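Local coordinates for protein kojibiose phosphorylase (PDB 6W0P) that belongs to glycoside hydrolase family 65, as a phosphorylase built from a beta-rich N-terminal domain, a helical central catalytic domain and a smaller C-terminal domain, at residues Asn332-Lys337 against Trp350-Tyr355; Met373-Thr378 against Ala394-Ala399; Ala608-Tyr613 against Glu638-Asn643. All blocks are in the same frame, centred on the assembly; numbering follows the deposited sequence.

Interaction 1: residues Asn332-Lys337 against Trp350-Tyr355; sequences NTIGAK and WDNETY
Asn352 reaches across to the loop at Thr333 and Ile334 with its side-chain amide, and this is the tight part of the contact. ND2 of Asn352 donates to Ile334 O at 2.8 Å, with an N-H...O angle of 161°. The bond uses a carbonyl lone pair and lies almost in the amide plane of Asn352, which would help hold the amide's rotation. The same ND2 lies 2.9 Å from Thr333 OG1. Of the Ile334 side chain, CB comes nearest, 3.9 Å from Asn352 ND2. The Thr333 and Asn352 side chains cross at about a right angle. Thr333 OG1 sits opposite its own backbone N (chi1 -170°), which turns the hydroxyl toward the helix.

On the looser side, protein atoms do not meet directly. A water fills the step between Thr333 and Glu353. It accepts from Thr333 OG1 at 3.2 Å and donates to Glu353 OE2 at 2.8 Å. The touching residues are all buried.

The contact ties the loop that follows helix 308-324 to helix 351-361 at Asn352. Ile334 also packs on Met666 of helix 666-680, and Glu353 lies against Ala426 of helix 418-434.

Interaction 2: residues Met373-Thr378 against Ala394-Ala399; sequences MFRYNT and ACFPVA
Phe396 is the first residue of 394-399 to touch 373-378, and it carries most of this segment's share. Its ring points an edge at the backbone of Arg375. CE1 of Phe396 lies 3.2 Å from Arg375 O, which sits near the ring plane. Arg375 CB and CD come in above the plane, over the rim: Phe396 CE1 is 3.8 Å from Arg375 CB, and Phe396 CD1 is 4.0 Å from Arg375 CD. Thr378 OG1 is more distant, 4.1 Å from Phe396 CE1. The Arg375 chain bends at chi2 (-61°), which brings CD to the ring. Its guanidinium plane then stands 76° from the ring plane.

Pro397 follows. Its CD approaches Arg375 NH1 loosely, at 4.4 Å. Its carbonyl works through a water, which donates to Pro397 O at 2.8 Å and accepts from Arg375 NH2 at 2.9 Å. This water lies in the guanidinium plane. Val398 then turns away, and its N is bonded to Glu405.

Val423 of helix 418-434 touches both Arg375 and Phe396. The two halves of Arg375 thus do different work. Its methylenes pack over the rim of the Phe396 ring, while its buried charge is met by the salt bridge to Glu353.

Interaction 3: residues Ala608-Tyr613 against Glu638-Asn643; sequences ANYNYY and EKDANN
Tyr610 spans the gap between helices 603-613 and 638-645 and meets Asp640 at its far end. The two backbones are well apart: Tyr610 CA and Asp640 CA, the nearest pair, are 11.0 Å from each other. From CB, which points toward the other helix, the side chain runs straight out. The ring carbon CG is opposite the backbone N (chi1 180°), and this extended form gives the ring its full reach.

Along the ring, one edge is lined by oxygen. CD2 of Tyr610 lies 4.0 Å from Asn611 OD1 of its own helix, which is in the ring plane. Next along this edge, Tyr610 CE2 is 3.6 Å from Asp640 OD2, also near the plane. CZ of Tyr610 is 3.7 Å from the same Asp640 OD2. At the tip, Tyr610 OH donates to Asp640 OD2 at 2.8 Å. The hydroxyl approaches on the anti side of the carboxylate, 31° out of its plane. Ring and carboxylate planes are 35° apart. Asp640 CB completes the contact, 3.4 Å from Tyr610 OH.

Helix 624-634 flanks this pair: Ile631 and Ala632 touch Tyr610, and Ala632 also touches Asp640. Nearby, Asn642 holds the first turn of its helix. Its backbone N and its ND2 reach Glu638 O from opposite faces of the carbonyl plane, with Asn642 ND2 to Glu638 O at 2.7 Å.

The contact joins two helices of the central catalytic domain through one polar bridge. Asp640 lies in the first turn of its helix, where the positive end of the helix dipole would probably stabilise a carboxylate. A negatively charged acceptor would in turn strengthen the bond from the phenol.

Overall arrangement
Interactions 1 and 2 are neighbours, with centres 11 Å apart, and they touch directly. Glu353 of interaction 1 and Arg375 of interaction 2 form a salt bridge, OE1 to NH2, at 2.9 Å. Phe374 adds packing: its CD2 lies 3.7 Å from Thr333 CB. Helices 351-361 and 365-376 are consecutive in the chain, so this link joins adjacent parts of the catalytic domain. Interaction 3 stands apart and touches neither. Its centre is 26 Å from interaction 1 and 34 Å from interaction 2, and the nearest atoms are about 13 and 21 Å away. All three contacts fall within the family 65 catalytic range, in series along the chain.

Interaction 1: residues Asn332-Lys337 against Trp350-Tyr355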
ATOM      1  N   ASN A 332      11.982  13.249 -26.028  1.00 32.75           N
ATOM      2  CA  ASN A 332      12.986  12.777 -25.033  1.00 32.14           C
ATOM      3  C   ASN A 332      12.819  13.593 -23.757  1.00 32.12           C
ATOM      4  O   ASN A 332      12.340  14.729 -23.845  1.00 31.65           O
ATOM      5  CB  ASN A 332      14.427  12.865 -25.536  1.00 32.29           C
ATOM      6  CG  ASN A 332      14.840  11.704 -26.412  1.00 32.36           C
ATOM      7  OD1 ASN A 332      14.132  10.700 -26.491  1.00 33.69           O
ATOM      8  ND2 ASN A 332      15.967  11.840 -27.091  1.00 31.55           N
ATOM      9  N   THR A 333      13.216  13.033 -22.615  1.00 32.31           N
ATOM     10  CA  THR A 333      13.191  13.750 -21.323  1.00 32.34           C
ATOM     11  C   THR A 333      14.409  13.335 -20.499  1.00 32.00           C
ATOM     12  O   THR A 333      15.137  12.419 -20.907  1.00 32.59           O
ATOM     13  CB  THR A 333      11.874  13.497 -20.576  1.00 32.23           C
ATOM     14  OG1 THR A 333      11.786  14.385 -19.458  1.00 32.84           O
ATOM     15  CG2 THR A 333      11.770  12.077 -20.079  1.00 32.58           C
ATOM     16  N   ILE A 334      14.593  14.006 -19.372  1.00 30.87           N
ATOM     17  CA  ILE A 334      15.691  13.748 -18.404  1.00 30.32           C
ATOM     18  C   ILE A 334      15.166  12.763 -17.348  1.00 30.32           C
ATOM     19  O   ILE A 334      14.163  13.089 -16.681  1.00 30.34           O
ATOM     20  CB  ILE A 334      16.148  15.085 -17.788  1.00 29.46           C
ATOM     21  CG1 ILE A 334      16.587  16.066 -18.879  1.00 29.46           C
ATOM     22  CG2 ILE A 334      17.221  14.862 -16.746  1.00 29.65           C
ATOM     23  CD1 ILE A 334      17.122  17.371 -18.375  1.00 29.65           C
ATOM     24  N   GLY A 335      15.823  11.614 -17.202  1.00 30.13           N
ATOM     25  CA  GLY A 335      15.628  10.707 -16.056  1.00 29.94           C
ATOM     26  C   GLY A 335      16.310  11.224 -14.783  1.00 29.45           C
ATOM     27  O   GLY A 335      17.352  11.907 -14.870  1.00 28.48           O
ATOM     28  N   ALA A 336      15.777  10.842 -13.624  1.00 28.80           N
ATOM     29  CA  ALA A 336      16.333  11.152 -12.291  1.00 28.49           C
ATOM     30  C   ALA A 336      17.802  10.714 -12.149  1.00 28.47           C
ATOM     31  O   ALA A 336      18.472  11.274 -11.255  1.00 28.04           O
ATOM     32  CB  ALA A 336      15.480  10.510 -11.228  1.00 28.30           C
ATOM     33  N   LYS A 337      18.287   9.737 -12.926  1.00 28.66           N
ATOM     34  CA  LYS A 337      19.743   9.408 -12.972  1.00 28.77           C
ATOM     35  C   LYS A 337      20.248   9.491 -14.412  1.00 28.91           C
ATOM     36  O   LYS A 337      21.220   8.770 -14.741  1.00 28.83           O
ATOM     37  CB  LYS A 337      20.032   8.021 -12.384  1.00 29.39           C
ATOM     38  CG  LYS A 337      19.413   7.798 -11.015  1.00 30.22           C
ATOM     39  CD  LYS A 337      19.972   6.650 -10.230  1.00 30.90           C
ATOM     40  CE  LYS A 337      19.287   6.521  -8.890  1.00 31.62           C
ATOM     41  NZ  LYS A 337      19.631   7.646  -7.984  1.00 32.99           N
ATOM     42  N   TRP A 350       8.586  15.747 -11.454  1.00 27.90           N
ATOM     43  CA  TRP A 350       8.255  17.198 -11.448  1.00 27.91           C
ATOM     44  C   TRP A 350       9.544  18.044 -11.375  1.00 28.59           C
ATOM     45  O   TRP A 350       9.460  19.220 -11.791  1.00 27.72           O
ATOM     46  CB  TRP A 350       7.313  17.493 -10.284  1.00 27.78           C
ATOM     47  CG  TRP A 350       8.025  17.564  -8.966  1.00 27.47           C
ATOM     48  CD1 TRP A 350       8.702  16.562  -8.328  1.00 27.01           C
ATOM     49  CD2 TRP A 350       8.109  18.720  -8.121  1.00 27.06           C
ATOM     50  NE1 TRP A 350       9.215  17.027  -7.151  1.00 27.25           N
ATOM     51  CE2 TRP A 350       8.879  18.352  -7.002  1.00 27.32           C
ATOM     52  CE3 TRP A 350       7.633  20.034  -8.219  1.00 27.66           C
ATOM     53  CZ2 TRP A 350       9.149  19.250  -5.965  1.00 27.72           C
ATOM     54  CZ3 TRP A 350       7.904  20.921  -7.197  1.00 27.68           C
ATOM     55  CH2 TRP A 350       8.674  20.542  -6.094  1.00 27.56           C
ATOM     56  N   ASP A 351      10.648  17.430 -10.880  1.00 29.20           N
ATOM     57  CA  ASP A 351      12.043  17.968 -10.803  0.60 29.31           C
ATOM     58  C   ASP A 351      12.491  18.552 -12.139  1.00 29.84           C
ATOM     59  O   ASP A 351      13.246  19.544 -12.113  1.00 29.71           O
ATOM     60  CB  ASP A 351      13.119  16.890 -10.565  0.60 29.16           C
ATOM     61  CG  ASP A 351      12.986  16.093  -9.289  0.60 28.37           C
ATOM     62  OD1 ASP A 351      11.887  15.570  -9.059  0.60 27.31           O
ATOM     63  OD2 ASP A 351      13.993  16.030  -8.525  0.60 28.93           O
ATOM     64  N   ASN A 352      12.113  17.895 -13.229  1.00 30.09           N
ATOM     65  CA  ASN A 352      12.508  18.304 -14.594  1.00 31.15           C
ATOM     66  C   ASN A 352      12.062  19.750 -14.774  1.00 30.62           C
ATOM     67  O   ASN A 352      12.881  20.561 -15.179  1.00 29.73           O
ATOM     68  CB  ASN A 352      11.939  17.380 -15.675  1.00 32.87           C
ATOM     69  CG  ASN A 352      12.678  16.062 -15.764  1.00 34.02           C
ATOM     70  OD1 ASN A 352      13.510  15.756 -14.921  1.00 36.87           O
ATOM     71  ND2 ASN A 352      12.423  15.286 -16.802  1.00 35.98           N
ATOM     72  N   GLU A 353      10.804  20.029 -14.445  1.00 31.12           N
ATOM     73  CA  GLU A 353      10.144  21.320 -14.740  1.00 31.50           C
ATOM     74  C   GLU A 353      10.590  22.388 -13.736  1.00 31.08           C
ATOM     75  O   GLU A 353      10.734  23.521 -14.151  1.00 31.21           O
ATOM     76  CB  GLU A 353       8.626  21.157 -14.739  1.00 31.71           C
ATOM     77  CG  GLU A 353       8.086  20.470 -15.972  1.00 31.54           C
ATOM     78  CD  GLU A 353       8.422  18.993 -16.132  1.00 31.89           C
ATOM     79  OE1 GLU A 353       8.422  18.251 -15.126  1.00 31.16           O
ATOM     80  OE2 GLU A 353       8.656  18.584 -17.283  1.00 32.14           O
ATOM     81  N   THR A 354      10.823  22.036 -12.475  1.00 30.91           N
ATOM     82  CA  THR A 354      10.914  23.013 -11.373  1.00 31.25           C
ATOM     83  C   THR A 354      12.365  23.224 -10.927  1.00 32.07           C
ATOM     84  O   THR A 354      12.563  24.140 -10.124  1.00 32.87           O
ATOM     85  CB  THR A 354      10.040  22.545 -10.205  1.00 31.12           C
ATOM     86  OG1 THR A 354      10.422  21.219  -9.814  1.00 30.71           O
ATOM     87  CG2 THR A 354       8.576  22.577 -10.573  1.00 30.94           C
ATOM     88  N   TYR A 355      13.316  22.386 -11.365  1.00 32.48           N
ATOM     89  CA  TYR A 355      14.728  22.352 -10.865  0.60 32.39           C
ATOM     90  C   TYR A 355      15.726  22.232 -12.037  1.00 32.11           C
ATOM     91  O   TYR A 355      16.732  22.969 -12.063  1.00 32.69           O
ATOM     92  CB  TYR A 355      15.008  21.116  -9.996  0.60 32.64           C
ATOM     93  CG  TYR A 355      14.743  21.174  -8.508  0.60 33.19           C
ATOM     94  CD1 TYR A 355      13.454  21.107  -7.996  0.60 33.30           C
ATOM     95  CD2 TYR A 355      15.795  21.168  -7.591  0.60 33.62           C
ATOM     96  CE1 TYR A 355      13.216  21.107  -6.629  0.60 33.50           C
ATOM     97  CE2 TYR A 355      15.575  21.153  -6.222  0.60 33.18           C
ATOM     98  CZ  TYR A 355      14.278  21.121  -5.740  0.60 33.96           C
ATOM     99  OH  TYR A 355      14.031  21.129  -4.393  0.60 34.52           O
TER
HETATM  100  O   HOH W   1      10.196  17.085 -19.122  1.00 44.97           O

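Interaction 2: residues Met373-Thr378 against Ala394-Ala399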
ATOM      1  N   MET A 373       8.041  20.033 -24.704  1.00 34.56           N
ATOM      2  CA  MET A 373       7.383  19.308 -25.833  1.00 34.38           C
ATOM      3  C   MET A 373       7.239  17.838 -25.444  1.00 33.81           C
ATOM      4  O   MET A 373       6.224  17.183 -25.831  1.00 33.20           O
ATOM      5  CB  MET A 373       8.185  19.405 -27.137  1.00 34.74           C
ATOM      6  CG  MET A 373       8.115  20.766 -27.820  1.00 35.37           C
ATOM      7  SD  MET A 373       6.475  21.443 -28.009  1.00 36.09           S
ATOM      8  CE  MET A 373       5.692  20.159 -28.977  1.00 36.34           C
ATOM      9  N   PHE A 374       8.187  17.328 -24.662  1.00 33.03           N
ATOM     10  CA  PHE A 374       8.045  15.957 -24.130  1.00 33.01           C
ATOM     11  C   PHE A 374       6.669  15.856 -23.471  1.00 32.89           C
ATOM     12  O   PHE A 374       6.015  14.814 -23.659  1.00 33.67           O
ATOM     13  CB  PHE A 374       9.151  15.567 -23.150  1.00 32.80           C
ATOM     14  CG  PHE A 374       8.726  14.422 -22.272  1.00 33.15           C
ATOM     15  CD1 PHE A 374       8.578  13.145 -22.788  1.00 33.46           C
ATOM     16  CD2 PHE A 374       8.399  14.636 -20.946  1.00 33.29           C
ATOM     17  CE1 PHE A 374       8.172  12.093 -21.984  1.00 33.68           C
ATOM     18  CE2 PHE A 374       7.977  13.589 -20.145  1.00 33.91           C
ATOM     19  CZ  PHE A 374       7.865  12.317 -20.666  1.00 33.78           C
ATOM     20  N   ARG A 375       6.274  16.877 -22.701  1.00 32.50           N
ATOM     21  CA  ARG A 375       4.989  16.900 -21.949  1.00 33.25           C
ATOM     22  C   ARG A 375       3.821  17.124 -22.914  1.00 33.99           C
ATOM     23  O   ARG A 375       2.770  16.527 -22.708  1.00 34.03           O
ATOM     24  CB  ARG A 375       5.012  17.966 -20.850  1.00 33.10           C
ATOM     25  CG  ARG A 375       6.082  17.727 -19.796  1.00 32.93           C
ATOM     26  CD  ARG A 375       5.932  16.413 -19.033  1.00 33.03           C
ATOM     27  NE  ARG A 375       6.744  16.414 -17.813  1.00 32.90           N
ATOM     28  CZ  ARG A 375       6.747  15.475 -16.875  1.00 32.33           C
ATOM     29  NH1 ARG A 375       5.979  14.408 -16.983  1.00 32.30           N
ATOM     30  NH2 ARG A 375       7.530  15.605 -15.819  1.00 32.51           N
ATOM     31  N   TYR A 376       3.975  17.987 -23.911  1.00 35.37           N
ATOM     32  CA  TYR A 376       2.924  18.188 -24.933  1.00 36.93           C
ATOM     33  C   TYR A 376       2.661  16.835 -25.594  1.00 36.44           C
ATOM     34  O   TYR A 376       1.497  16.469 -25.782  1.00 37.13           O
ATOM     35  CB  TYR A 376       3.277  19.250 -25.979  1.00 38.88           C
ATOM     36  CG  TYR A 376       2.142  19.410 -26.952  1.00 41.28           C
ATOM     37  CD1 TYR A 376       1.017  20.149 -26.623  1.00 42.14           C
ATOM     38  CD2 TYR A 376       2.118  18.676 -28.128  1.00 43.05           C
ATOM     39  CE1 TYR A 376      -0.074  20.214 -27.475  1.00 44.60           C
ATOM     40  CE2 TYR A 376       1.038  18.730 -28.994  1.00 44.68           C
ATOM     41  CZ  TYR A 376      -0.065  19.496 -28.665  1.00 45.89           C
ATOM     42  OH  TYR A 376      -1.114  19.534 -29.538  1.00 47.73           O
ATOM     43  N   ASN A 377       3.717  16.080 -25.882  1.00 35.60           N
ATOM     44  CA  ASN A 377       3.611  14.837 -26.684  1.00 35.33           C
ATOM     45  C   ASN A 377       3.139  13.678 -25.800  1.00 35.69           C
ATOM     46  O   ASN A 377       2.968  12.585 -26.357  1.00 35.50           O
ATOM     47  CB  ASN A 377       4.912  14.541 -27.434  1.00 34.89           C
ATOM     48  CG  ASN A 377       5.177  15.519 -28.557  1.00 35.16           C
ATOM     49  OD1 ASN A 377       4.265  15.868 -29.307  1.00 36.45           O
ATOM     50  ND2 ASN A 377       6.415  15.963 -28.692  1.00 34.91           N
ATOM     51  N   THR A 378       2.964  13.893 -24.489  1.00 35.63           N
ATOM     52  CA  THR A 378       2.411  12.890 -23.534  1.00 35.81           C
ATOM     53  C   THR A 378       1.131  13.453 -22.906  1.00 36.06           C
ATOM     54  O   THR A 378       0.726  12.934 -21.850  1.00 35.60           O
ATOM     55  CB  THR A 378       3.431  12.480 -22.456  1.00 35.22           C
ATOM     56  OG1 THR A 378       4.105  13.643 -21.961  1.00 34.58           O
ATOM     57  CG2 THR A 378       4.435  11.485 -22.991  1.00 35.23           C
ATOM     58  N   ALA A 394      -5.853  17.074 -17.896  1.00 35.50           N
ATOM     59  CA  ALA A 394      -4.549  16.384 -17.974  1.00 35.36           C
ATOM     60  C   ALA A 394      -3.891  16.396 -16.585  1.00 34.58           C
ATOM     61  O   ALA A 394      -3.618  17.496 -16.070  1.00 35.16           O
ATOM     62  CB  ALA A 394      -3.676  17.022 -19.027  1.00 35.22           C
ATOM     63  N   CYS A 395      -3.729  15.209 -15.993  1.00 33.74           N
ATOM     64  CA  CYS A 395      -3.021  14.973 -14.716  1.00 32.64           C
ATOM     65  C   CYS A 395      -1.673  14.356 -15.071  1.00 31.89           C
ATOM     66  O   CYS A 395      -1.640  13.140 -15.337  1.00 32.57           O
ATOM     67  CB  CYS A 395      -3.801  14.060 -13.786  1.00 32.62           C
ATOM     68  SG  CYS A 395      -2.917  13.711 -12.244  1.00 32.92           S
ATOM     69  N   PHE A 396      -0.627  15.168 -15.175  1.00 30.47           N
ATOM     70  CA  PHE A 396       0.730  14.671 -15.502  1.00 30.08           C
ATOM     71  C   PHE A 396       1.226  13.830 -14.329  1.00 30.13           C
ATOM     72  O   PHE A 396       1.060  14.186 -13.155  1.00 29.63           O
ATOM     73  CB  PHE A 396       1.668  15.830 -15.850  1.00 30.28           C
ATOM     74  CG  PHE A 396       1.476  16.365 -17.238  1.00 30.27           C
ATOM     75  CD1 PHE A 396       2.078  15.738 -18.318  1.00 30.65           C
ATOM     76  CD2 PHE A 396       0.672  17.463 -17.466  1.00 30.54           C
ATOM     77  CE1 PHE A 396       1.864  16.202 -19.608  1.00 30.93           C
ATOM     78  CE2 PHE A 396       0.448  17.915 -18.755  1.00 30.99           C
ATOM     79  CZ  PHE A 396       1.049  17.289 -19.824  1.00 30.98           C
ATOM     80  N   PRO A 397       1.880  12.688 -14.617  1.00 30.14           N
ATOM     81  CA  PRO A 397       2.235  11.736 -13.574  1.00 30.02           C
ATOM     82  C   PRO A 397       3.418  12.144 -12.688  1.00 29.88           C
ATOM     83  O   PRO A 397       4.251  12.910 -13.123  1.00 30.41           O
ATOM     84  CB  PRO A 397       2.571  10.486 -14.402  1.00 30.80           C
ATOM     85  CG  PRO A 397       3.154  11.057 -15.695  1.00 31.01           C
ATOM     86  CD  PRO A 397       2.272  12.248 -15.967  1.00 30.96           C
ATOM     87  N   VAL A 398       3.496  11.540 -11.500  1.00 29.48           N
ATOM     88  CA  VAL A 398       4.636  11.644 -10.543  1.00 29.38           C
ATOM     89  C   VAL A 398       5.896  11.103 -11.221  1.00 29.67           C
ATOM     90  O   VAL A 398       6.935  11.797 -11.239  1.00 28.82           O
ATOM     91  CB  VAL A 398       4.330  10.890  -9.236  1.00 29.03           C
ATOM     92  CG1 VAL A 398       5.549  10.805  -8.343  1.00 28.82           C
ATOM     93  CG2 VAL A 398       3.169  11.527  -8.494  1.00 29.55           C
ATOM     94  N   ALA A 399       5.817   9.887 -11.756  1.00 30.60           N
ATOM     95  CA  ALA A 399       6.962   9.205 -12.388  1.00 31.19           C
ATOM     96  C   ALA A 399       6.517   8.579 -13.706  1.00 31.92           C
ATOM     97  O   ALA A 399       5.513   7.834 -13.694  1.00 31.79           O
ATOM     98  CB  ALA A 399       7.517   8.177 -11.439  1.00 31.79           C
TER
HETATM   99  O   HOH W   2       6.784  13.204 -14.344  1.00 32.26           O

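Interaction 3: residues Ala608-Tyr613 against Glu638-Asn643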
ATOM      1  N   ALA A 608      10.530  35.286   7.597  1.00 29.75           N
ATOM      2  CA  ALA A 608       9.536  34.715   8.533  1.00 29.54           C
ATOM      3  C   ALA A 608       9.341  33.236   8.186  1.00 28.79           C
ATOM      4  O   ALA A 608       9.452  32.397   9.077  1.00 28.85           O
ATOM      5  CB  ALA A 608       8.238  35.474   8.467  1.00 29.42           C
ATOM      6  N   ASN A 609       9.118  32.921   6.912  1.00 28.53           N
ATOM      7  CA  ASN A 609       8.833  31.523   6.476  1.00 27.89           C
ATOM      8  C   ASN A 609      10.105  30.683   6.572  1.00 27.69           C
ATOM      9  O   ASN A 609      10.003  29.520   6.960  1.00 27.39           O
ATOM     10  CB  ASN A 609       8.162  31.488   5.113  1.00 27.41           C
ATOM     11  CG  ASN A 609       6.758  32.044   5.189  1.00 27.74           C
ATOM     12  OD1 ASN A 609       5.837  31.267   5.412  1.00 28.21           O
ATOM     13  ND2 ASN A 609       6.583  33.359   5.039  1.00 27.28           N
ATOM     14  N   TYR A 610      11.252  31.256   6.240  1.00 27.89           N
ATOM     15  CA  TYR A 610      12.544  30.552   6.340  1.00 28.41           C
ATOM     16  C   TYR A 610      12.765  30.153   7.803  1.00 29.54           C
ATOM     17  O   TYR A 610      13.182  28.992   8.062  1.00 30.28           O
ATOM     18  CB  TYR A 610      13.688  31.409   5.799  1.00 28.36           C
ATOM     19  CG  TYR A 610      15.040  30.745   5.866  1.00 27.87           C
ATOM     20  CD1 TYR A 610      15.528  29.968   4.826  1.00 27.54           C
ATOM     21  CD2 TYR A 610      15.836  30.900   6.986  1.00 28.23           C
ATOM     22  CE1 TYR A 610      16.772  29.364   4.896  1.00 27.24           C
ATOM     23  CE2 TYR A 610      17.078  30.301   7.075  1.00 27.98           C
ATOM     24  CZ  TYR A 610      17.533  29.503   6.041  1.00 27.43           C
ATOM     25  OH  TYR A 610      18.774  28.960   6.167  1.00 27.05           O
ATOM     26  N   ASN A 611      12.554  31.099   8.721  1.00 30.08           N
ATOM     27  CA  ASN A 611      12.856  30.916  10.161  1.00 30.04           C
ATOM     28  C   ASN A 611      11.914  29.846  10.709  1.00 29.81           C
ATOM     29  O   ASN A 611      12.341  29.116  11.584  1.00 30.32           O
ATOM     30  CB  ASN A 611      12.711  32.200  10.981  1.00 30.65           C
ATOM     31  CG  ASN A 611      13.897  33.141  10.893  1.00 31.40           C
ATOM     32  OD1 ASN A 611      14.943  32.783  10.371  1.00 31.59           O
ATOM     33  ND2 ASN A 611      13.721  34.373  11.347  1.00 31.50           N
ATOM     34  N   TYR A 612      10.666  29.773  10.243  1.00 29.34           N
ATOM     35  CA  TYR A 612       9.714  28.748  10.744  1.00 29.29           C
ATOM     36  C   TYR A 612      10.029  27.362  10.134  1.00 28.85           C
ATOM     37  O   TYR A 612      10.059  26.398  10.897  1.00 28.31           O
ATOM     38  CB  TYR A 612       8.256  29.141  10.504  1.00 29.28           C
ATOM     39  CG  TYR A 612       7.311  28.182  11.177  1.00 29.59           C
ATOM     40  CD1 TYR A 612       6.918  28.355  12.491  1.00 29.76           C
ATOM     41  CD2 TYR A 612       6.887  27.038  10.512  1.00 29.21           C
ATOM     42  CE1 TYR A 612       6.084  27.437  13.113  1.00 30.36           C
ATOM     43  CE2 TYR A 612       6.036  26.131  11.106  1.00 29.43           C
ATOM     44  CZ  TYR A 612       5.621  26.335  12.405  1.00 29.85           C
ATOM     45  OH  TYR A 612       4.832  25.389  12.981  1.00 29.93           O
ATOM     46  N   TYR A 613      10.271  27.258   8.824  1.00 28.92           N
ATOM     47  CA  TYR A 613      10.304  25.965   8.087  1.00 28.31           C
ATOM     48  C   TYR A 613      11.706  25.356   7.970  1.00 28.48           C
ATOM     49  O   TYR A 613      11.776  24.119   8.053  1.00 27.65           O
ATOM     50  CB  TYR A 613       9.613  26.120   6.737  1.00 28.14           C
ATOM     51  CG  TYR A 613       8.116  26.238   6.871  1.00 27.74           C
ATOM     52  CD1 TYR A 613       7.349  25.188   7.344  1.00 27.72           C
ATOM     53  CD2 TYR A 613       7.464  27.409   6.543  1.00 28.03           C
ATOM     54  CE1 TYR A 613       5.976  25.305   7.484  1.00 27.60           C
ATOM     55  CE2 TYR A 613       6.093  27.532   6.660  1.00 27.99           C
ATOM     56  CZ  TYR A 613       5.347  26.483   7.146  1.00 27.35           C
ATOM     57  OH  TYR A 613       4.001  26.643   7.263  1.00 27.88           O
ATOM     58  N   GLU A 638      24.408  34.599   5.233  1.00 39.10           N
ATOM     59  CA  GLU A 638      25.596  34.157   4.459  1.00 40.26           C
ATOM     60  C   GLU A 638      26.123  32.830   5.015  1.00 40.04           C
ATOM     61  O   GLU A 638      26.590  31.988   4.210  1.00 39.04           O
ATOM     62  CB  GLU A 638      26.682  35.224   4.513  1.00 41.89           C
ATOM     63  CG  GLU A 638      26.311  36.524   3.832  1.00 44.09           C
ATOM     64  CD  GLU A 638      27.468  37.512   3.852  1.00 47.32           C
ATOM     65  OE1 GLU A 638      27.432  38.448   4.696  1.00 48.82           O
ATOM     66  OE2 GLU A 638      28.426  37.318   3.052  1.00 48.86           O
ATOM     67  N   LYS A 639      26.049  32.642   6.331  1.00 40.06           N
ATOM     68  CA  LYS A 639      26.587  31.433   6.999  1.00 40.59           C
ATOM     69  C   LYS A 639      25.759  30.226   6.564  1.00 38.16           C
ATOM     70  O   LYS A 639      26.344  29.280   6.057  1.00 36.97           O
ATOM     71  CB  LYS A 639      26.600  31.570   8.522  1.00 43.69           C
ATOM     72  CG  LYS A 639      27.280  30.416   9.246  1.00 47.33           C
ATOM     73  CD  LYS A 639      27.604  30.710  10.704  1.00 52.01           C
ATOM     74  CE  LYS A 639      27.138  29.604  11.636  1.00 55.58           C
ATOM     75  NZ  LYS A 639      25.663  29.649  11.838  1.00 57.30           N
ATOM     76  N   ASP A 640      24.447  30.276   6.783  1.00 37.07           N
ATOM     77  CA  ASP A 640      23.466  29.287   6.275  1.00 35.86           C
ATOM     78  C   ASP A 640      23.634  29.081   4.760  1.00 33.76           C
ATOM     79  O   ASP A 640      23.619  27.925   4.309  1.00 31.97           O
ATOM     80  CB  ASP A 640      22.047  29.767   6.549  1.00 37.75           C
ATOM     81  CG  ASP A 640      21.625  29.682   7.996  1.00 39.13           C
ATOM     82  OD1 ASP A 640      22.490  29.415   8.830  1.00 39.51           O
ATOM     83  OD2 ASP A 640      20.416  29.896   8.256  1.00 42.83           O
ATOM     84  N   ALA A 641      23.733  30.154   3.972  1.00 32.68           N
ATOM     85  CA  ALA A 641      23.861  30.025   2.498  1.00 31.49           C
ATOM     86  C   ALA A 641      25.072  29.138   2.192  1.00 30.62           C
ATOM     87  O   ALA A 641      24.950  28.247   1.344  1.00 29.54           O
ATOM     88  CB  ALA A 641      23.975  31.363   1.808  1.00 31.28           C
ATOM     89  N   ASN A 642      26.193  29.379   2.870  1.00 30.60           N
ATOM     90  CA  ASN A 642      27.484  28.697   2.595  1.00 31.14           C
ATOM     91  C   ASN A 642      27.423  27.250   3.118  1.00 30.37           C
ATOM     92  O   ASN A 642      27.879  26.337   2.395  1.00 28.77           O
ATOM     93  CB  ASN A 642      28.658  29.511   3.148  1.00 32.19           C
ATOM     94  CG  ASN A 642      29.090  30.603   2.193  1.00 33.12           C
ATOM     95  OD1 ASN A 642      30.064  30.430   1.481  1.00 34.15           O
ATOM     96  ND2 ASN A 642      28.353  31.708   2.125  1.00 34.57           N
ATOM     97  N   ASN A 643      26.863  27.039   4.312  1.00 30.55           N
ATOM     98  CA  ASN A 643      26.685  25.684   4.906  1.00 31.49           C
ATOM     99  C   ASN A 643      25.829  24.797   3.979  1.00 30.67           C
ATOM    100  O   ASN A 643      26.254  23.647   3.700  1.00 30.85           O
ATOM    101  CB  ASN A 643      26.113  25.746   6.331  1.00 31.88           C
ATOM    102  CG  ASN A 643      27.130  26.200   7.347  1.00 32.99           C
ATOM    103  OD1 ASN A 643      28.325  26.218   7.058  1.00 33.43           O
ATOM    104  ND2 ASN A 643      26.665  26.599   8.526  1.00 33.80           N
TER